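Local coordinates for protein N-(5'-phosphoribosyl)anthranilate isomerase (Thermococcus kodakarensis, PDB 5LHF) that catalyses the isomerisation of N-(5-phospho-beta-D-ribosyl)anthranilate to 1-(2-carboxyphenylamino)-1-deoxy-D-ribulose 5-phosphate, the third step from chorismate to tryptophan, at residues G142-Y147 / I174-P179; P108-D113 / A118-E123; E21-A26 / V197-F202; S59-K62 / E66-N69. One frame throughout, in Å; residues are numbered along the deposited sequence.

Contact 1 (G142-Y147 / I174-P179); sequences GRRHDY and IRWVKP
Y147 and V177 bring the two backbones nearest each other, their CA atoms 6.0 Å apart. The first segment opens helix 143-156 and the second ends helix 170-177, consecutive outer helices of the TIM barrel; K178 then leaves the second helix with positive phi. W176 spans the two helices. Its CG lies anti to the backbone N (chi1 -171°), which sends the indole across to the other helix. Y147 meets one face of that indole twice: Y147 CB sits over the five-membered ring, 3.8 Å from its centroid, in a CH-pi contact, while the Y147 ring stands T-shaped, its edge to the six-membered ring, with planes at 68° and Y147 CD2 3.6 Å from W176 CE3. A wide, flat tryptophan suits this place because one residue can serve several partners. V177, small and branched, packs beside it, its CG2 3.9 Å from Y147 CB and 3.7 Å from Y147 O. On the exposed side the long R144 bends at chi3, its CG near W176 CH2. The R144 guanidinium turns a face to the indole edge, planes 70° apart, so that W176 CH2 points at its centre, 3.6 Å from R144 CZ.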
loop_
_atom_site.group_PDB
_atom_site.type_symbol
_atom_site.label_atom_id
_atom_site.label_comp_id
_atom_site.label_asym_id
_atom_site.label_seq_id
_atom_site.Cartn_x
_atom_site.Cartn_y
_atom_site.Cartn_z
ATOM N N GLY A 142 14.631 4.865 13.777
ATOM C CA GLY A 142 15.015 4.113 12.591
ATOM C C GLY A 142 14.327 4.552 11.313
ATOM O O GLY A 142 14.676 4.057 10.235
ATOM N N ARG A 143 13.362 5.464 11.406
ATOM C CA ARG A 143 12.612 5.864 10.223
ATOM C C ARG A 143 13.512 6.556 9.202
ATOM O O ARG A 143 13.369 6.339 7.993
ATOM C CB ARG A 143 11.452 6.763 10.639
ATOM C CG ARG A 143 10.525 7.124 9.525
ATOM C CD ARG A 143 9.237 7.708 10.079
ATOM N NE ARG A 143 8.393 8.152 8.983
ATOM C CZ ARG A 143 7.549 7.365 8.332
ATOM N NH1 ARG A 143 7.409 6.084 8.685
ATOM N NH2 ARG A 143 6.841 7.871 7.333
ATOM N N ARG A 144 14.453 7.382 9.669
ATOM C CA ARG A 144 15.392 8.016 8.748
ATOM C C ARG A 144 16.223 6.970 8.013
ATOM O O ARG A 144 16.481 7.097 6.810
ATOM C CB ARG A 144 16.291 8.997 9.505
ATOM C CG ARG A 144 15.636 10.351 9.771
ATOM C CD ARG A 144 16.522 11.273 10.605
ATOM N NE ARG A 144 17.622 11.858 9.838
ATOM C CZ ARG A 144 17.575 13.051 9.252
ATOM N NH1 ARG A 144 16.478 13.793 9.340
ATOM N NH2 ARG A 144 18.625 13.504 8.576
ATOM N N HIS A 145 16.648 5.926 8.727
ATOM C CA HIS A 145 17.332 4.806 8.092
ATOM C C HIS A 145 16.448 4.144 7.044
ATOM O O HIS A 145 16.928 3.731 5.981
ATOM C CB HIS A 145 17.743 3.796 9.163
ATOM C CG HIS A 145 18.050 2.429 8.632
ATOM N ND1 HIS A 145 17.070 1.501 8.344
ATOM C CD2 HIS A 145 19.231 1.824 8.364
ATOM C CE1 HIS A 145 17.634 0.391 7.905
ATOM N NE2 HIS A 145 18.945 0.560 7.908
ATOM N N ASP A 146 15.154 4.012 7.336
ATOM C CA ASP A 146 14.247 3.376 6.387
ATOM C C ASP A 146 14.125 4.191 5.105
ATOM O O ASP A 146 14.071 3.623 4.011
ATOM C CB ASP A 146 12.878 3.158 7.029
ATOM C CG ASP A 146 12.923 2.177 8.192
ATOM O OD1 ASP A 146 14.004 1.619 8.468
ATOM O OD2 ASP A 146 11.864 1.958 8.820
ATOM N N TYR A 147 14.087 5.523 5.220
ATOM C CA TYR A 147 14.075 6.363 4.021
ATOM C C TYR A 147 15.346 6.178 3.192
ATOM O O TYR A 147 15.296 6.159 1.956
ATOM C CB TYR A 147 13.922 7.838 4.397
ATOM C CG TYR A 147 12.553 8.285 4.884
ATOM C CD1 TYR A 147 11.432 7.468 4.791
ATOM C CD2 TYR A 147 12.394 9.546 5.449
ATOM C CE1 TYR A 147 10.184 7.909 5.251
ATOM C CE2 TYR A 147 11.158 9.989 5.905
ATOM C CZ TYR A 147 10.067 9.177 5.808
ATOM O OH TYR A 147 8.859 9.652 6.269
ATOM N N ILE A 174 8.891 12.444 0.359
ATOM C CA ILE A 174 8.923 12.393 -1.098
ATOM C C ILE A 174 10.273 12.869 -1.623
ATOM O O ILE A 174 10.915 12.190 -2.427
ATOM C CB ILE A 174 7.761 13.208 -1.695
ATOM C CG1 ILE A 174 6.452 12.429 -1.556
ATOM C CG2 ILE A 174 8.042 13.542 -3.167
ATOM C CD1 ILE A 174 5.155 13.281 -1.733
ATOM N N ARG A 175 10.719 14.050 -1.204
ATOM C CA ARG A 175 11.952 14.516 -1.824
ATOM C C ARG A 175 13.184 13.788 -1.298
ATOM O O ARG A 175 14.247 13.864 -1.932
ATOM C CB ARG A 175 12.068 16.036 -1.689
ATOM C CG ARG A 175 11.076 16.771 -2.615
ATOM C CD ARG A 175 11.052 18.288 -2.400
ATOM N NE ARG A 175 10.358 18.663 -1.170
ATOM C CZ ARG A 175 10.958 18.877 -0.001
ATOM N NH1 ARG A 175 12.271 18.756 0.110
ATOM N NH2 ARG A 175 10.245 19.206 1.058
ATOM N N TRP A 176 13.052 13.031 -0.203
ATOM C CA TRP A 176 14.128 12.165 0.270
ATOM C C TRP A 176 14.163 10.850 -0.502
ATOM O O TRP A 176 15.220 10.430 -0.985
ATOM C CB TRP A 176 13.957 11.907 1.767
ATOM C CG TRP A 176 15.082 11.205 2.457
ATOM C CD1 TRP A 176 15.977 10.317 1.916
ATOM C CD2 TRP A 176 15.442 11.340 3.838
ATOM N NE1 TRP A 176 16.867 9.893 2.877
ATOM C CE2 TRP A 176 16.559 10.507 4.065
ATOM C CE3 TRP A 176 14.924 12.085 4.904
ATOM C CZ2 TRP A 176 17.164 10.394 5.318
ATOM C CZ3 TRP A 176 15.525 11.974 6.147
ATOM C CH2 TRP A 176 16.636 11.137 6.342
ATOM N N VAL A 177 13.013 10.197 -0.648
ATOM C CA VAL A 177 12.977 8.870 -1.268
ATOM C C VAL A 177 12.747 8.946 -2.776
ATOM O O VAL A 177 13.200 8.063 -3.511
ATOM C CB VAL A 177 11.893 8.024 -0.581
ATOM C CG1 VAL A 177 11.719 6.654 -1.260
ATOM C CG2 VAL A 177 12.223 7.861 0.896
ATOM N N LYS A 178 12.063 9.989 -3.243
ATOM C CA LYS A 178 11.648 10.131 -4.636
ATOM C C LYS A 178 10.938 8.879 -5.162
ATOM O O LYS A 178 11.367 8.284 -6.155
ATOM C CB LYS A 178 12.828 10.503 -5.524
ATOM C CG LYS A 178 13.462 11.837 -5.164
ATOM C CD LYS A 178 14.584 12.181 -6.119
ATOM C CE LYS A 178 15.033 13.615 -5.931
ATOM N NZ LYS A 178 15.530 13.847 -4.546
ATOM N N PRO A 179 9.838 8.476 -4.539
ATOM C CA PRO A 179 9.092 7.307 -5.003
ATOM C C PRO A 179 8.210 7.660 -6.192
ATOM O O PRO A 179 7.947 8.832 -6.484
ATOM C CB PRO A 179 8.241 6.939 -3.782
ATOM C CG PRO A 179 7.914 8.280 -3.190
ATOM C CD PRO A 179 9.160 9.152 -3.417
#

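Contact 2 (P108-D113 / A118-E123); sequences PRESDD and AERLLE
This is a local, largely apolar contact in which an arginine end rests on loop carbons: P108 and E110 of the loop after strand 100-106 lie against R120 and L121 of helix 114-126, the very helix the loop leads into. The CA atoms of P108 and L121 are the nearest pair, 7.2 Å apart. P108 packs on the buried L121: its CD rests 3.9 Å from L121 CD2, and a compact, rigid proline ring suits a spot wedged between a leucine and an arginine. P108 CB, on the other side of the ring, lies at the edge of the R120 guanidinium, 3.3 Å from R120 NH1. The R120 chain runs out extended, then turns close to eclipsed (chi3 -23°), which probably costs some strain and swings the guanidinium over to the loop. There E110 CB comes over one face, 3.2 Å from R120 NH1, and E110 CG lies 3.4 Å from R120 NH1. The E110 carboxylate is led away, its OE2 5.4 Å from R120 NH1, so the opposite charges are not paired. The charge of R120 is met instead by D117, which also takes the backbone N-H groups of E110 and S111; one aspartate thus joins the arginine to the loop. Further on, S111 OG accepts from D113 N at 2.9 Å in an ST turn, and D113 is the N-cap residue, its OD1 accepting from A115 N. Together these make a short beta-alpha loop at the C-terminal end of a barrel strand, folded back on its own helix, in the TIM-barrel manner.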
loop_
_atom_site.group_PDB
_atom_site.type_symbol
_atom_site.label_atom_id
_atom_site.label_comp_id
_atom_site.label_asym_id
_atom_site.label_seq_id
_atom_site.Cartn_x
_atom_site.Cartn_y
_atom_site.Cartn_z
ATOM N N PRO A 108 13.904 -3.643 6.040
ATOM C CA PRO A 108 14.718 -4.269 7.088
ATOM C C PRO A 108 15.592 -3.257 7.812
ATOM O O PRO A 108 16.003 -2.238 7.252
ATOM C CB PRO A 108 15.579 -5.282 6.318
ATOM C CG PRO A 108 14.926 -5.433 4.974
ATOM C CD PRO A 108 14.256 -4.125 4.694
ATOM N N ARG A 109 15.886 -3.559 9.075
ATOM C CA ARG A 109 16.786 -2.754 9.896
ATOM C C ARG A 109 17.872 -3.637 10.494
ATOM O O ARG A 109 18.121 -3.632 11.702
ATOM C CB ARG A 109 16.024 -2.023 10.998
ATOM C CG ARG A 109 15.172 -0.844 10.514
ATOM C CD ARG A 109 14.319 -0.315 11.662
ATOM N NE ARG A 109 13.465 0.798 11.272
ATOM C CZ ARG A 109 12.749 1.513 12.131
ATOM N NH1 ARG A 109 12.790 1.222 13.426
ATOM N NH2 ARG A 109 11.998 2.521 11.701
ATOM N N GLU A 110 18.531 -4.423 9.645
ATOM C CA GLU A 110 19.526 -5.388 10.090
ATOM C C GLU A 110 20.950 -4.838 10.071
ATOM O O GLU A 110 21.875 -5.538 10.500
ATOM C CB GLU A 110 19.451 -6.650 9.228
ATOM C CG GLU A 110 18.083 -7.307 9.207
ATOM C CD GLU A 110 17.527 -7.540 10.598
ATOM O OE1 GLU A 110 18.304 -7.937 11.494
ATOM O OE2 GLU A 110 16.313 -7.323 10.798
ATOM N N SER A 111 21.152 -3.616 9.592
ATOM C CA SER A 111 22.475 -3.016 9.543
ATOM C C SER A 111 22.367 -1.530 9.854
ATOM O O SER A 111 21.317 -0.908 9.668
ATOM C CB SER A 111 23.134 -3.227 8.170
ATOM O OG SER A 111 24.303 -2.435 8.039
ATOM N N ASP A 112 23.464 -0.961 10.353
ATOM C CA ASP A 112 23.528 0.487 10.498
ATOM C C ASP A 112 23.766 1.177 9.162
ATOM O O ASP A 112 23.446 2.365 9.025
ATOM C CB ASP A 112 24.625 0.879 11.492
ATOM C CG ASP A 112 24.362 0.351 12.894
ATOM O OD1 ASP A 112 25.302 0.356 13.722
ATOM O OD2 ASP A 112 23.216 -0.064 13.168
ATOM N N ASP A 113 24.314 0.458 8.179
ATOM C CA ASP A 113 24.495 0.999 6.839
ATOM C C ASP A 113 23.242 0.737 6.015
ATOM O O ASP A 113 22.899 -0.431 5.793
ATOM C CB ASP A 113 25.703 0.362 6.177
ATOM C CG ASP A 113 25.911 0.819 4.738
ATOM O OD1 ASP A 113 25.278 1.807 4.298
ATOM O OD2 ASP A 113 26.745 0.189 4.049
ATOM N N ALA A 118 19.507 -2.238 2.008
ATOM C CA ALA A 118 18.997 -2.083 0.648
ATOM C C ALA A 118 19.344 -3.288 -0.225
ATOM O O ALA A 118 18.504 -3.754 -1.004
ATOM C CB ALA A 118 19.530 -0.791 0.022
ATOM N N GLU A 119 20.579 -3.803 -0.122
ATOM C CA GLU A 119 20.963 -4.967 -0.921
ATOM C C GLU A 119 20.102 -6.177 -0.592
ATOM O O GLU A 119 19.668 -6.911 -1.488
ATOM C CB GLU A 119 22.438 -5.316 -0.695
ATOM C CG GLU A 119 23.412 -4.539 -1.556
ATOM C CD GLU A 119 24.846 -5.017 -1.383
ATOM O OE1 GLU A 119 25.768 -4.295 -1.820
ATOM O OE2 GLU A 119 25.048 -6.111 -0.813
ATOM N N ARG A 120 19.876 -6.422 0.696
ATOM C CA ARG A 120 19.015 -7.522 1.101
ATOM C C ARG A 120 17.595 -7.329 0.576
ATOM O O ARG A 120 16.941 -8.290 0.155
ATOM C CB ARG A 120 19.026 -7.626 2.625
ATOM C CG ARG A 120 18.137 -8.701 3.229
ATOM C CD ARG A 120 18.340 -8.751 4.737
ATOM N NE ARG A 120 19.639 -8.196 5.116
ATOM C CZ ARG A 120 19.803 -7.036 5.746
ATOM N NH1 ARG A 120 18.742 -6.311 6.076
ATOM N NH2 ARG A 120 21.023 -6.602 6.044
ATOM N N LEU A 121 17.102 -6.089 0.573
ATOM C CA LEU A 121 15.717 -5.878 0.165
ATOM C C LEU A 121 15.550 -6.110 -1.329
ATOM O O LEU A 121 14.544 -6.677 -1.762
ATOM C CB LEU A 121 15.257 -4.472 0.551
ATOM C CG LEU A 121 13.770 -4.167 0.334
ATOM C CD1 LEU A 121 12.895 -5.336 0.796
ATOM C CD2 LEU A 121 13.387 -2.869 1.052
ATOM N N LEU A 122 16.536 -5.694 -2.130
ATOM C CA LEU A 122 16.445 -5.875 -3.575
ATOM C C LEU A 122 16.424 -7.347 -3.955
ATOM O O LEU A 122 15.752 -7.731 -4.920
ATOM C CB LEU A 122 17.606 -5.163 -4.275
ATOM C CG LEU A 122 17.440 -3.659 -4.475
ATOM C CD1 LEU A 122 18.765 -3.007 -4.862
ATOM C CD2 LEU A 122 16.389 -3.379 -5.527
ATOM N N GLU A 123 17.161 -8.188 -3.228
ATOM C CA GLU A 123 17.166 -9.598 -3.600
ATOM C C GLU A 123 15.824 -10.256 -3.297
ATOM O O GLU A 123 15.393 -11.138 -4.043
ATOM C CB GLU A 123 18.323 -10.347 -2.925
ATOM C CG GLU A 123 18.337 -10.351 -1.402
ATOM C CD GLU A 123 17.412 -11.397 -0.777
ATOM O OE1 GLU A 123 17.134 -12.432 -1.426
ATOM O OE2 GLU A 123 16.958 -11.177 0.369
#

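Contact 3 (E21-A26 / V197-F202)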
loop_
_atom_site.group_PDB
_atom_site.type_symbol
_atom_site.label_atom_id
_atom_site.label_comp_id
_atom_site.label_asym_id
_atom_site.label_seq_id
_atom_site.Cartn_x
_atom_site.Cartn_y
_atom_site.Cartn_z
ATOM N N GLU A 21 -12.351 8.780 -3.754
ATOM C CA GLU A 21 -12.373 8.692 -5.209
ATOM C C GLU A 21 -12.222 10.048 -5.883
ATOM O O GLU A 21 -11.885 10.102 -7.070
ATOM C CB GLU A 21 -13.671 8.031 -5.671
ATOM C CG GLU A 21 -13.715 6.548 -5.322
ATOM C CD GLU A 21 -14.924 5.855 -5.884
ATOM O OE1 GLU A 21 -14.821 4.646 -6.175
ATOM O OE2 GLU A 21 -15.975 6.510 -6.018
ATOM N N ARG A 22 -12.458 11.137 -5.157
ATOM C CA ARG A 22 -12.294 12.460 -5.743
ATOM C C ARG A 22 -10.839 12.889 -5.805
ATOM O O ARG A 22 -10.527 13.895 -6.461
ATOM C CB ARG A 22 -13.118 13.471 -4.950
ATOM C CG ARG A 22 -14.608 13.190 -5.017
ATOM C CD ARG A 22 -15.438 14.462 -4.927
ATOM N NE ARG A 22 -15.251 15.166 -3.661
ATOM C CZ ARG A 22 -15.827 14.812 -2.518
ATOM N NH1 ARG A 22 -16.627 13.751 -2.473
ATOM N NH2 ARG A 22 -15.598 15.522 -1.423
ATOM N N TYR A 23 -9.937 12.133 -5.167
ATOM C CA TYR A 23 -8.547 12.541 -5.043
ATOM C C TYR A 23 -7.539 11.475 -5.441
ATOM O O TYR A 23 -6.528 11.818 -6.060
ATOM C CB TYR A 23 -8.263 12.988 -3.601
ATOM C CG TYR A 23 -9.157 14.116 -3.139
ATOM C CD1 TYR A 23 -10.370 13.853 -2.493
ATOM C CD2 TYR A 23 -8.805 15.441 -3.362
ATOM C CE1 TYR A 23 -11.185 14.884 -2.068
ATOM C CE2 TYR A 23 -9.620 16.477 -2.941
ATOM C CZ TYR A 23 -10.802 16.196 -2.299
ATOM O OH TYR A 23 -11.605 17.232 -1.880
ATOM N N ALA A 24 -7.763 10.204 -5.082
ATOM C CA ALA A 24 -6.702 9.208 -5.164
ATOM C C ALA A 24 -6.730 8.470 -6.498
ATOM O O ALA A 24 -7.774 8.332 -7.133
ATOM C CB ALA A 24 -6.811 8.184 -4.017
ATOM N N ASP A 25 -5.561 7.981 -6.913
ATOM C CA ASP A 25 -5.519 7.082 -8.060
ATOM C C ASP A 25 -5.997 5.675 -7.729
ATOM O O ASP A 25 -6.395 4.944 -8.643
ATOM C CB ASP A 25 -4.102 7.031 -8.602
ATOM C CG ASP A 25 -3.613 8.395 -9.018
ATOM O OD1 ASP A 25 -4.195 8.928 -9.974
ATOM O OD2 ASP A 25 -2.664 8.924 -8.394
ATOM N N ALA A 26 -5.973 5.290 -6.453
ATOM C CA ALA A 26 -6.353 3.950 -6.028
ATOM C C ALA A 26 -6.720 4.009 -4.557
ATOM O O ALA A 26 -6.308 4.922 -3.833
ATOM C CB ALA A 26 -5.229 2.922 -6.242
ATOM N N VAL A 197 -10.536 17.564 4.572
ATOM C CA VAL A 197 -9.550 18.626 4.746
ATOM C C VAL A 197 -8.151 18.043 4.907
ATOM O O VAL A 197 -7.179 18.567 4.341
ATOM C CB VAL A 197 -9.939 19.532 5.924
ATOM C CG1 VAL A 197 -8.735 20.354 6.377
ATOM C CG2 VAL A 197 -11.105 20.442 5.523
ATOM N N LEU A 198 -8.022 16.920 5.632
ATOM C CA LEU A 198 -6.727 16.241 5.722
ATOM C C LEU A 198 -6.274 15.722 4.363
ATOM O O LEU A 198 -5.083 15.802 4.026
ATOM C CB LEU A 198 -6.789 15.087 6.724
ATOM C CG LEU A 198 -7.005 15.521 8.170
ATOM C CD1 LEU A 198 -6.948 14.300 9.077
ATOM C CD2 LEU A 198 -5.968 16.585 8.588
ATOM N N ILE A 199 -7.195 15.157 3.577
ATOM C CA ILE A 199 -6.821 14.670 2.253
ATOM C C ILE A 199 -6.352 15.825 1.372
ATOM O O ILE A 199 -5.351 15.707 0.655
ATOM C CB ILE A 199 -7.979 13.878 1.603
ATOM C CG1 ILE A 199 -8.193 12.556 2.356
ATOM C CG2 ILE A 199 -7.646 13.578 0.137
ATOM C CD1 ILE A 199 -9.509 11.804 1.986
ATOM N N GLU A 200 -7.056 16.959 1.408
ATOM C CA GLU A 200 -6.633 18.080 0.572
ATOM C C GLU A 200 -5.272 18.611 1.004
ATOM O O GLU A 200 -4.471 19.038 0.165
ATOM C CB GLU A 200 -7.695 19.173 0.584
ATOM C CG GLU A 200 -8.937 18.716 -0.147
ATOM C CD GLU A 200 -9.926 19.833 -0.431
ATOM O OE1 GLU A 200 -9.941 20.834 0.320
ATOM O OE2 GLU A 200 -10.698 19.691 -1.401
ATOM N N ALA A 201 -4.991 18.593 2.310
ATOM C CA ALA A 201 -3.676 19.038 2.770
ATOM C C ALA A 201 -2.590 18.089 2.291
ATOM O O ALA A 201 -1.494 18.531 1.922
ATOM C CB ALA A 201 -3.649 19.145 4.294
ATOM N N PHE A 202 -2.873 16.779 2.319
ATOM C CA PHE A 202 -1.937 15.777 1.814
ATOM C C PHE A 202 -1.701 15.951 0.317
ATOM O O PHE A 202 -0.554 15.984 -0.152
ATOM C CB PHE A 202 -2.496 14.379 2.124
ATOM C CG PHE A 202 -1.537 13.258 1.849
ATOM C CD1 PHE A 202 -1.524 12.625 0.612
ATOM C CD2 PHE A 202 -0.671 12.815 2.839
ATOM C CE1 PHE A 202 -0.666 11.582 0.370
ATOM C CE2 PHE A 202 0.205 11.764 2.596
ATOM C CZ PHE A 202 0.208 11.158 1.365
#
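Y23 reaches across to I199 and E200, offering its face to one and its hydroxyl to the other. With CG anti to the carbonyl carbon and beside the backbone N (chi1 -58°), the ring is directed to helix 196-207. Over one ring face sits I199 CG2, 3.6 Å from Y23 CG and 4.0 Å from the ring centroid, displaced toward the CB end in a CH-pi contact. That methyl is the branch anti to the I199 backbone N; I199 also touches I8 of strand 5-9. E200 stands one residue on, its chain extended beyond CG along the far end of the ring, with E200 CG 3.6 Å from Y23 CE2. Y23 OH donates to E200 OE2 at 2.7 Å, meeting the carboxylate on its anti side and 33° out of its plane; the ring and carboxylate planes stand 79° apart. OE1 of the same glutamate forms a salt bridge with R196 NH1, so both oxygens have a partner, which limits the rotation of the group. A phenylalanine in place of Y23 would keep the face for I199, but E200 OE2 would probably lose its hydroxyl partner and the carboxylate would be freer to turn. The loop entering strand 26-30 is thereby fastened to the C-terminal helix, an interaction between the two ends of the chain, as expected where a TIM barrel closes with strand 181-184 next to strand 5-9.

Contact 4 (S59-K62 / E66-N69); sequences STMK and EWAN
The carbonyl oxygen of M61 is gripped by two donors, the indole N-H of W67 and the hydroxyl of S83. W67 NE1 stands 3.0 Å from M61 O, with an N-H...O angle of 144°; it comes in from above the carbonyl plane, 59° out of it. The M61 side chain also lies across one face of the same indole. M61 CB is 3.5 Å from W67 NE1, and the chain then bends at chi3 (-63°), bringing CE over the six-membered ring, 3.8 Å from its centroid, in a CH-pi contact. M61 SD, obliquely placed 4.8 Å from the centroid of the five-membered ring, makes the pair Met-aromatic; a flexible, unbranched methionine is well suited to follow the flat surface. S59 CB comes over the outer end of the same face, 3.7 Å from W67 CZ2, while S59 O lies at the ring edge. All this happens where strand 55-59 of the TIM barrel gives way to helix 64-74, so that the helix's tryptophan folds back against the connecting loop. The turn out of the strand is an ST turn: S59 OG, which is also bonded to V31, accepts from M61 N at 3.0 Å. An alanine at W67 would remove the indole and is likely to leave M61 CB and CE without the surface they pack on, and M61 O with one donor fewer. Nearer the surface E66 sets its CB 3.7 Å from M61 SD, its OE1 being taken by T63. Its other oxygen reaches the loop through a water, which accepts from K62 N and donates to E66 OE2.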
loop_
_atom_site.group_PDB
_atom_site.type_symbol
_atom_site.label_atom_id
_atom_site.label_comp_id
_atom_site.label_asym_id
_atom_site.label_seq_id
_atom_site.Cartn_x
_atom_site.Cartn_y
_atom_site.Cartn_z
ATOM N N SER A 59 -4.592 -7.435 2.536
ATOM C CA SER A 59 -4.625 -8.427 3.604
ATOM C C SER A 59 -3.240 -8.963 3.927
ATOM O O SER A 59 -2.330 -8.977 3.091
ATOM C CB SER A 59 -5.549 -9.595 3.252
ATOM O OG SER A 59 -5.688 -10.472 4.373
ATOM N N THR A 60 -3.121 -9.461 5.154
ATOM C CA THR A 60 -1.946 -10.192 5.601
ATOM C C THR A 60 -2.126 -11.697 5.495
ATOM O O THR A 60 -1.261 -12.443 5.968
ATOM C CB THR A 60 -1.624 -9.820 7.044
ATOM O OG1 THR A 60 -2.768 -10.113 7.853
ATOM C CG2 THR A 60 -1.297 -8.332 7.144
ATOM N N MET A 61 -3.231 -12.157 4.904
ATOM C CA MET A 61 -3.414 -13.576 4.633
ATOM C C MET A 61 -2.142 -14.181 4.059
ATOM O O MET A 61 -1.458 -13.564 3.239
ATOM C CB MET A 61 -4.578 -13.787 3.667
ATOM C CG MET A 61 -5.917 -13.758 4.353
ATOM S SD MET A 61 -7.268 -13.895 3.189
ATOM C CE MET A 61 -7.110 -12.422 2.175
ATOM N N LYS A 62 -1.828 -15.395 4.511
ATOM C CA LYS A 62 -0.543 -16.025 4.241
ATOM C C LYS A 62 -0.593 -17.106 3.167
ATOM O O LYS A 62 0.432 -17.357 2.525
ATOM C CB LYS A 62 0.018 -16.638 5.535
ATOM C CG LYS A 62 0.086 -15.669 6.712
ATOM C CD LYS A 62 0.679 -16.317 7.958
ATOM C CE LYS A 62 2.126 -16.739 7.731
ATOM N NZ LYS A 62 3.021 -15.590 7.412
ATOM N N GLU A 66 -6.718 -19.175 1.433
ATOM C CA GLU A 66 -7.291 -17.977 2.033
ATOM C C GLU A 66 -7.496 -16.882 0.992
ATOM O O GLU A 66 -8.582 -16.300 0.879
ATOM C CB GLU A 66 -6.372 -17.494 3.145
ATOM C CG GLU A 66 -6.304 -18.431 4.326
ATOM C CD GLU A 66 -5.335 -17.945 5.368
ATOM O OE1 GLU A 66 -4.114 -18.161 5.198
ATOM O OE2 GLU A 66 -5.797 -17.323 6.343
ATOM N N TRP A 67 -6.454 -16.577 0.226
ATOM C CA TRP A 67 -6.595 -15.543 -0.799
ATOM C C TRP A 67 -7.623 -15.929 -1.848
ATOM O O TRP A 67 -8.431 -15.092 -2.266
ATOM C CB TRP A 67 -5.246 -15.263 -1.456
ATOM C CG TRP A 67 -4.484 -14.240 -0.720
ATOM C CD1 TRP A 67 -3.415 -14.447 0.121
ATOM C CD2 TRP A 67 -4.713 -12.819 -0.737
ATOM N NE1 TRP A 67 -2.968 -13.236 0.613
ATOM C CE2 TRP A 67 -3.754 -12.229 0.113
ATOM C CE3 TRP A 67 -5.636 -11.993 -1.390
ATOM C CZ2 TRP A 67 -3.688 -10.847 0.323
ATOM C CZ3 TRP A 67 -5.584 -10.629 -1.164
ATOM C CH2 TRP A 67 -4.606 -10.067 -0.323
ATOM N N ALA A 68 -7.589 -17.183 -2.310
ATOM C CA ALA A 68 -8.525 -17.621 -3.339
ATOM C C ALA A 68 -9.966 -17.469 -2.877
ATOM O O ALA A 68 -10.827 -17.008 -3.632
ATOM C CB ALA A 68 -8.240 -19.078 -3.720
ATOM N N ASN A 69 -10.255 -17.880 -1.642
ATOM C CA ASN A 69 -11.600 -17.696 -1.117
ATOM C C ASN A 69 -11.994 -16.223 -1.109
ATOM O O ASN A 69 -13.122 -15.865 -1.476
ATOM C CB ASN A 69 -11.704 -18.257 0.303
ATOM C CG ASN A 69 -13.059 -17.970 0.922
ATOM O OD1 ASN A 69 -14.069 -18.557 0.513
ATOM N ND2 ASN A 69 -13.103 -17.035 1.880
HETATM O O HOH W 1 -3.256 -15.901 7.415
#

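From the N terminus, the loop at 21-26 comes first, but its partner at 197-202 lies almost at the other end of the chain. Contact 3 therefore closes a loop of 170 residues that holds the other three and ties the loop between helix 14-20 and strand 26-30 to helix 196-207. Inside it, contacts 4, 2 and 1 follow in series, without crossing. Contacts 4 and 2 are short closures, each binding a loop after a strand to the helix it enters; contact 1 joins two successive outer helices, closing a 26-residue loop that includes strand 160-162. Contacts 1 and 2 touch through a salt bridge, R109 NH2 to D146 OD2 at 2.9 Å, whereas contact 4 lies across the barrel from contact 1.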